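Local coordinates for protein Serpin48 (Tenebrio molitor, PDB 3OZQ) that inhibits the serine protease SPE with high specificity, acting as a serpin in insect innate immunity, at residues H92-I97 with I166-F171; N159-V164 with V309-V314; Y212-L217 with L255-T260. All coordinates share one frame; numbering follows the deposited sequence.

Interaction 1 (H92-I97 with I166-F171); sequences HTANKI and INALYF
I166 and K96 bind each other through a pair of main-chain hydrogen bonds, with I166 N 2.8 Å from K96 O. Two more pairs, A94 with A168 and H92 with Y170, repeat the pattern, and the tightest of the six bonds runs 2.7 Å from A94 N to A168 O. The strands are thus zipped in regular antiparallel register. At the non-hydrogen-bonded positions the alpha carbons draw in, to 4.3 Å between T93 CA and L169 CA. N95 and N167 meet on the same face as T93 and L169. Their side chains run alongside each other in the same direction, but the amide planes are almost perpendicular (87°), and N95 ND2 makes a weak, bent hydrogen bond to N167 OD1 at 2.7 Å. S40 OG also binds that oxygen. On the other face Y170 turns its CG between its own N and carbonyl carbon (chi1 72°), and its ring lies nearly parallel to that of H92 but offset so that little of one ring lies over the other. Y170 OH sits over the centre of the imidazole, 3.4 Å above its plane, while H92 CB makes a CH-pi contact over the tyrosine ring, 3.8 Å from its centroid. Q145 takes up the tyrosine hydroxyl, and the K96 ammonium leaves the pair for Q120 and E122. Helix 129-143 packs on the face of A94 and I166, and helix 38-50 on that of N95 and N167. This layering is that of the central serpin sheet A, where the second and third strands run antiparallel between helices F and B.

Interaction 2 (N159-V164 with V309-V314); sequences NLTRVV and VISNIV
The hydroxyl of S311 is held by two successive main-chain N-H groups of the 159-164 segment and a water. R162 N gives it a nearly straight hydrogen bond, with 2.8 Å from N to S311 OG, V163 N adds a long, weak one, and the water stands 2.9 Å from the same OG. That water also donates to L160 O and accepts from R162 NH2, linking three groups across the contact. V163 O is shared in turn: S311 N reaches it at 2.6 Å, lying in the carbonyl plane, and N312 N binds it weakly at 3.3 Å. A second water bridges T161 OG1, which N158 N also holds, and N312 OD1. The R162 chain bends at chi2 and chi3, and its NE returns to L160 O at 2.8 Å. The guanidinium lies between two apolar groups: V309 CG2 is 3.3 Å above the centre of one face, and L160 CD2 covers the rim of the opposite face. An alanine in place of R162 would probably leave L160 O without its NE partner, take NH2 from the bridging water and open a gap over the V309 methyls. Deeper in, V164 and N312 form a parallel bridge, with 4.9 Å between V164 CA and N312 CA, and V164 CG2 packs against N312 OD1. Here strands 163-174 and 310-321 begin their parallel pairing as strands s3A and s5A of serpin sheet A. Their direct contact is consistent with the native form, without an inserted loop; in cleaved serpins the reactive loop enters between these strands.

Interaction 3 (Y212-L217 with L255-T260); sequences YECHHL and LPHNLT
Y212, near the end of strand 207-214, faces a tight bend at H257-L259, with 5.3 Å between Y212 CA and L259 CA; the bend is an inverse gamma turn centred on N258 and closed by a weak hydrogen bond from L259 N to H257 O. Y212 has its CG anti to the backbone N (chi1 -169°), and its ring lies against H257. H257 CB sits over one face toward the rim, a CH-pi contact 4.1 Å from the ring centroid. The two side chains cross at about a right angle, yet their ring planes are only 14° apart and slid so that the rings scarcely overlap. N258 O approaches Y212 CD2 to 3.5 Å. C214 SG approaches the imidazole obliquely, 4.1 Å from H257 CE1. A water in the imidazole plane, 3.2 Å from H257 ND1, accepts from N258 ND2 and bonds weakly to Y212 OH, tying the polar ends together. H257 NE2 has a weak bond to R252 O. Y212, C214 and H257 all touch L221 of strand 219-225. This surface packing lays the link between helix 250-254 and strand 260-278 over the hairpin that opens serpin sheet B.

Overall arrangement
Interactions 1 and 2 are neighbours in sheet A, with centres about 17 Å apart, and share strand 163-174. Interaction 1 pairs it with strand 90-100 on one edge, and interaction 2 with strand 310-321 on the other. They meet directly: N167 N lies 2.9 Å from V314 O, a probable hydrogen bond, and I97 CG2 packs 3.6 Å from V163 CG1. Interaction 3 stands apart on sheet B, its nearest atoms about 16 Å from interaction 1 and about 24 Å from interaction 2, on the far side of the chain's centre from the latter. The 163-174/310-321 seam is where serpins generally take up the cleaved reactive loop; interaction 3 lies away from it.

Interaction 1 (H92-I97 with I166-F171)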
# COMPACT_ATOMS: atom_id res chain seq x y z
N HIS A 92 6.77 7.36 4.02
CA HIS A 92 8.13 6.87 4.17
C HIS A 92 8.25 5.55 3.41
O HIS A 92 7.43 4.65 3.59
CB HIS A 92 8.48 6.65 5.65
CG HIS A 92 8.42 7.90 6.47
ND1 HIS A 92 7.24 8.40 6.98
CD2 HIS A 92 9.39 8.77 6.85
CE1 HIS A 92 7.48 9.51 7.65
NE2 HIS A 92 8.78 9.76 7.58
N THR A 93 9.24 5.46 2.54
CA THR A 93 9.45 4.24 1.77
C THR A 93 10.92 3.88 1.80
O THR A 93 11.79 4.75 1.80
CB THR A 93 9.02 4.43 0.30
OG1 THR A 93 9.99 5.23 -0.39
CG2 THR A 93 7.68 5.12 0.24
N ALA A 94 11.20 2.59 1.85
CA ALA A 94 12.55 2.10 1.66
C ALA A 94 12.44 1.04 0.59
O ALA A 94 12.10 -0.11 0.88
CB ALA A 94 13.09 1.50 2.94
N ASN A 95 12.69 1.45 -0.65
CA ASN A 95 12.56 0.57 -1.79
C ASN A 95 13.93 0.34 -2.39
O ASN A 95 14.69 1.29 -2.63
CB ASN A 95 11.62 1.16 -2.86
CG ASN A 95 10.19 1.35 -2.34
OD1 ASN A 95 9.35 2.00 -3.00
ND2 ASN A 95 9.91 0.81 -1.15
N LYS A 96 14.26 -0.92 -2.63
CA LYS A 96 15.58 -1.25 -3.13
C LYS A 96 15.55 -2.49 -4.00
O LYS A 96 14.75 -3.41 -3.80
CB LYS A 96 16.54 -1.44 -1.96
CG LYS A 96 17.86 -2.02 -2.36
CD LYS A 96 18.96 -1.02 -2.26
CE LYS A 96 19.31 -0.73 -0.83
NZ LYS A 96 20.74 -0.28 -0.77
N ILE A 97 16.44 -2.52 -4.99
CA ILE A 97 16.59 -3.68 -5.84
C ILE A 97 17.99 -4.20 -5.60
O ILE A 97 18.95 -3.59 -6.04
CB ILE A 97 16.38 -3.33 -7.32
CG1 ILE A 97 14.93 -2.88 -7.55
CG2 ILE A 97 16.71 -4.52 -8.21
CD1 ILE A 97 14.54 -2.82 -9.02
N ILE A 166 12.82 -5.13 -2.68
CA ILE A 166 12.40 -4.85 -1.31
C ILE A 166 11.56 -3.58 -1.31
O ILE A 166 11.93 -2.61 -1.96
CB ILE A 166 13.62 -4.59 -0.43
CG1 ILE A 166 14.35 -5.89 -0.16
CG2 ILE A 166 13.19 -3.94 0.86
CD1 ILE A 166 13.43 -7.06 0.04
N ASN A 167 10.44 -3.61 -0.59
CA ASN A 167 9.47 -2.49 -0.59
C ASN A 167 8.82 -2.29 0.77
O ASN A 167 7.81 -2.90 1.07
CB ASN A 167 8.39 -2.78 -1.63
CG ASN A 167 7.35 -1.68 -1.76
OD1 ASN A 167 7.56 -0.54 -1.34
ND2 ASN A 167 6.24 -2.02 -2.40
N ALA A 168 9.42 -1.45 1.60
CA ALA A 168 8.94 -1.21 2.95
C ALA A 168 8.40 0.20 3.01
O ALA A 168 9.03 1.12 2.49
CB ALA A 168 10.05 -1.36 3.93
N LEU A 169 7.25 0.37 3.65
CA LEU A 169 6.68 1.71 3.80
C LEU A 169 5.66 1.84 4.91
O LEU A 169 5.18 0.85 5.47
CB LEU A 169 6.05 2.25 2.49
CG LEU A 169 5.16 1.44 1.52
CD1 LEU A 169 4.62 0.14 2.06
CD2 LEU A 169 4.02 2.28 0.88
N TYR A 170 5.35 3.09 5.22
CA TYR A 170 4.34 3.43 6.19
C TYR A 170 4.04 4.91 6.00
O TYR A 170 4.87 5.65 5.47
CB TYR A 170 4.80 3.13 7.61
CG TYR A 170 5.86 4.06 8.14
CD1 TYR A 170 5.52 5.21 8.85
CD2 TYR A 170 7.22 3.80 7.95
CE1 TYR A 170 6.48 6.07 9.34
CE2 TYR A 170 8.20 4.65 8.44
CZ TYR A 170 7.82 5.79 9.14
OH TYR A 170 8.78 6.65 9.63
N PHE A 171 2.86 5.32 6.45
CA PHE A 171 2.33 6.65 6.20
C PHE A 171 2.18 7.39 7.52
O PHE A 171 1.87 6.78 8.54
CB PHE A 171 0.96 6.53 5.55
CG PHE A 171 0.42 7.82 5.00
CD1 PHE A 171 1.11 8.50 4.01
CD2 PHE A 171 -0.78 8.35 5.46
CE1 PHE A 171 0.60 9.70 3.49
CE2 PHE A 171 -1.29 9.54 4.94
CZ PHE A 171 -0.59 10.21 3.95

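Interaction 2 (N159-V164 with V309-V314)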
# COMPACT_ATOMS: atom_id res chain seq x y z
N ASN A 159 20.65 -20.47 -3.52
CA ASN A 159 21.72 -20.44 -4.50
C ASN A 159 21.28 -19.78 -5.81
O ASN A 159 22.11 -19.25 -6.54
CB ASN A 159 22.33 -21.83 -4.75
CG ASN A 159 21.28 -22.95 -4.80
OD1 ASN A 159 21.01 -23.51 -5.86
ND2 ASN A 159 20.73 -23.29 -3.65
N LEU A 160 19.98 -19.78 -6.09
CA LEU A 160 19.47 -19.14 -7.30
C LEU A 160 18.95 -17.71 -7.13
O LEU A 160 18.41 -17.14 -8.07
CB LEU A 160 18.38 -20.00 -7.94
CG LEU A 160 18.85 -21.11 -8.88
CD1 LEU A 160 17.63 -21.68 -9.59
CD2 LEU A 160 19.86 -20.59 -9.88
N THR A 161 19.09 -17.12 -5.95
CA THR A 161 18.60 -15.75 -5.77
C THR A 161 19.42 -14.83 -6.67
O THR A 161 20.65 -14.80 -6.57
CB THR A 161 18.65 -15.29 -4.30
OG1 THR A 161 17.90 -16.19 -3.49
CG2 THR A 161 18.04 -13.88 -4.16
N ARG A 162 18.72 -14.11 -7.55
CA ARG A 162 19.35 -13.25 -8.57
C ARG A 162 18.98 -11.77 -8.42
O ARG A 162 19.85 -10.91 -8.40
CB ARG A 162 18.99 -13.74 -9.98
CG ARG A 162 20.00 -14.78 -10.54
CD ARG A 162 19.33 -15.78 -11.49
NE ARG A 162 18.28 -16.58 -10.83
CZ ARG A 162 17.46 -17.42 -11.46
NH1 ARG A 162 17.58 -17.58 -12.77
NH2 ARG A 162 16.55 -18.10 -10.80
N VAL A 163 17.68 -11.49 -8.36
CA VAL A 163 17.22 -10.13 -8.05
C VAL A 163 16.11 -10.13 -7.01
O VAL A 163 15.12 -10.87 -7.15
CB VAL A 163 16.72 -9.37 -9.29
CG1 VAL A 163 16.15 -8.00 -8.89
CG2 VAL A 163 17.84 -9.21 -10.31
N VAL A 164 16.27 -9.30 -5.99
CA VAL A 164 15.26 -9.17 -4.96
C VAL A 164 14.78 -7.73 -4.90
O VAL A 164 15.59 -6.81 -4.78
CB VAL A 164 15.82 -9.57 -3.58
CG1 VAL A 164 14.77 -9.32 -2.49
CG2 VAL A 164 16.24 -11.04 -3.60
N VAL A 309 16.90 -12.92 -13.07
CA VAL A 309 15.45 -12.98 -13.08
C VAL A 309 15.03 -12.31 -11.79
O VAL A 309 15.85 -12.13 -10.88
CB VAL A 309 14.91 -14.42 -13.09
CG1 VAL A 309 15.59 -15.24 -14.21
CG2 VAL A 309 15.13 -15.08 -11.73
N ILE A 310 13.76 -11.90 -11.68
CA ILE A 310 13.29 -11.39 -10.42
C ILE A 310 12.98 -12.59 -9.53
O ILE A 310 12.07 -13.36 -9.81
CB ILE A 310 12.01 -10.53 -10.55
CG1 ILE A 310 12.27 -9.28 -11.40
CG2 ILE A 310 11.52 -10.13 -9.18
CD1 ILE A 310 11.03 -8.33 -11.46
N SER A 311 13.75 -12.72 -8.46
CA SER A 311 13.62 -13.89 -7.60
C SER A 311 12.54 -13.72 -6.53
O SER A 311 11.80 -14.65 -6.22
CB SER A 311 14.97 -14.20 -6.94
OG SER A 311 15.98 -14.36 -7.91
N ASN A 312 12.49 -12.53 -5.94
CA ASN A 312 11.48 -12.26 -4.91
C ASN A 312 11.02 -10.81 -4.97
O ASN A 312 11.77 -9.94 -5.39
CB ASN A 312 12.02 -12.57 -3.51
CG ASN A 312 12.68 -13.93 -3.44
OD1 ASN A 312 13.77 -14.12 -3.95
ND2 ASN A 312 12.00 -14.89 -2.83
N ILE A 313 9.77 -10.57 -4.55
CA ILE A 313 9.27 -9.21 -4.38
C ILE A 313 8.51 -9.14 -3.07
O ILE A 313 7.47 -9.76 -2.91
CB ILE A 313 8.32 -8.78 -5.53
CG1 ILE A 313 8.94 -9.07 -6.89
CG2 ILE A 313 8.00 -7.30 -5.40
CD1 ILE A 313 7.99 -8.77 -8.05
N VAL A 314 9.03 -8.37 -2.13
CA VAL A 314 8.53 -8.41 -0.78
C VAL A 314 8.16 -7.02 -0.30
O VAL A 314 9.00 -6.12 -0.25
CB VAL A 314 9.56 -9.07 0.19
CG1 VAL A 314 8.96 -9.21 1.59
CG2 VAL A 314 9.93 -10.44 -0.32
O HOH W 1 15.48 -17.17 -8.43
O HOH W 2 15.31 -16.24 -3.64

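Interaction 3 (Y212-L217 with L255-T260)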
# COMPACT_ATOMS: atom_id res chain seq x y z
N TYR A 212 -21.58 8.65 2.00
CA TYR A 212 -22.31 8.10 0.87
C TYR A 212 -22.98 6.78 1.21
O TYR A 212 -22.40 5.93 1.87
CB TYR A 212 -21.39 7.92 -0.33
CG TYR A 212 -22.13 7.60 -1.61
CD1 TYR A 212 -22.08 6.33 -2.17
CD2 TYR A 212 -22.89 8.58 -2.25
CE1 TYR A 212 -22.77 6.04 -3.33
CE2 TYR A 212 -23.57 8.30 -3.42
CZ TYR A 212 -23.52 7.03 -3.95
OH TYR A 212 -24.21 6.76 -5.11
N GLU A 213 -24.21 6.61 0.74
CA GLU A 213 -24.90 5.34 0.91
C GLU A 213 -24.98 4.64 -0.43
O GLU A 213 -25.75 5.05 -1.30
CB GLU A 213 -26.30 5.56 1.51
CG GLU A 213 -26.29 6.04 2.97
CD GLU A 213 -27.66 6.49 3.46
OE1 GLU A 213 -27.74 7.08 4.56
OE2 GLU A 213 -28.66 6.26 2.73
N CYS A 214 -24.16 3.61 -0.60
CA CYS A 214 -24.15 2.84 -1.84
C CYS A 214 -25.20 1.75 -1.78
O CYS A 214 -25.09 0.80 -1.00
CB CYS A 214 -22.77 2.23 -2.12
SG CYS A 214 -22.60 1.54 -3.81
N HIS A 215 -26.23 1.88 -2.61
CA HIS A 215 -27.36 0.96 -2.57
C HIS A 215 -27.08 -0.39 -3.24
O HIS A 215 -27.54 -1.42 -2.75
CB HIS A 215 -28.62 1.63 -3.16
CG HIS A 215 -29.10 2.80 -2.35
ND1 HIS A 215 -28.97 4.11 -2.77
CD2 HIS A 215 -29.69 2.86 -1.13
CE1 HIS A 215 -29.48 4.92 -1.86
NE2 HIS A 215 -29.92 4.19 -0.85
N HIS A 216 -26.32 -0.38 -4.32
CA HIS A 216 -25.89 -1.62 -4.95
C HIS A 216 -25.04 -2.46 -4.00
O HIS A 216 -25.14 -3.68 -3.96
CB HIS A 216 -25.12 -1.34 -6.24
CG HIS A 216 -24.47 -2.55 -6.83
ND1 HIS A 216 -23.12 -2.61 -7.11
CD2 HIS A 216 -24.97 -3.76 -7.18
CE1 HIS A 216 -22.82 -3.80 -7.62
NE2 HIS A 216 -23.93 -4.51 -7.67
N LEU A 217 -24.21 -1.78 -3.21
CA LEU A 217 -23.30 -2.48 -2.30
C LEU A 217 -23.91 -2.80 -0.95
O LEU A 217 -23.34 -3.58 -0.19
CB LEU A 217 -22.01 -1.68 -2.11
CG LEU A 217 -21.08 -1.82 -3.30
CD1 LEU A 217 -19.91 -0.84 -3.22
CD2 LEU A 217 -20.60 -3.27 -3.41
N LEU A 255 -14.15 2.11 -6.34
CA LEU A 255 -14.63 3.14 -7.25
C LEU A 255 -14.92 4.43 -6.52
O LEU A 255 -15.39 4.42 -5.39
CB LEU A 255 -15.90 2.67 -7.95
CG LEU A 255 -15.80 1.38 -8.76
CD1 LEU A 255 -17.06 1.19 -9.59
CD2 LEU A 255 -14.55 1.41 -9.63
N PRO A 256 -14.64 5.56 -7.18
CA PRO A 256 -14.98 6.89 -6.65
C PRO A 256 -16.50 7.08 -6.65
O PRO A 256 -17.18 6.63 -7.58
CB PRO A 256 -14.32 7.84 -7.65
CG PRO A 256 -13.34 7.01 -8.41
CD PRO A 256 -13.94 5.64 -8.47
N HIS A 257 -17.02 7.74 -5.62
CA HIS A 257 -18.45 7.95 -5.52
C HIS A 257 -18.78 9.42 -5.30
O HIS A 257 -17.91 10.21 -4.92
CB HIS A 257 -19.04 7.11 -4.38
CG HIS A 257 -18.96 5.64 -4.60
ND1 HIS A 257 -19.77 4.97 -5.50
CD2 HIS A 257 -18.16 4.69 -4.05
CE1 HIS A 257 -19.47 3.68 -5.48
NE2 HIS A 257 -18.50 3.49 -4.61
N ASN A 258 -20.03 9.78 -5.54
CA ASN A 258 -20.50 11.15 -5.35
C ASN A 258 -20.66 11.48 -3.87
O ASN A 258 -21.78 11.68 -3.39
CB ASN A 258 -21.84 11.36 -6.07
CG ASN A 258 -21.78 11.00 -7.54
OD1 ASN A 258 -21.68 11.87 -8.40
ND2 ASN A 258 -21.83 9.70 -7.83
N LEU A 259 -19.55 11.53 -3.16
CA LEU A 259 -19.59 11.77 -1.72
C LEU A 259 -19.89 13.23 -1.41
O LEU A 259 -19.27 14.14 -1.97
CB LEU A 259 -18.25 11.35 -1.08
CG LEU A 259 -17.74 9.97 -1.49
CD1 LEU A 259 -16.23 9.89 -1.38
CD2 LEU A 259 -18.40 8.88 -0.66
N THR A 260 -20.84 13.46 -0.51
CA THR A 260 -21.18 14.82 -0.10
C THR A 260 -21.06 14.95 1.41
O THR A 260 -21.18 13.97 2.13
CB THR A 260 -22.62 15.19 -0.52
OG1 THR A 260 -23.52 14.17 -0.06
CG2 THR A 260 -22.72 15.32 -2.03
O HOH W 3 -21.84 7.12 -6.59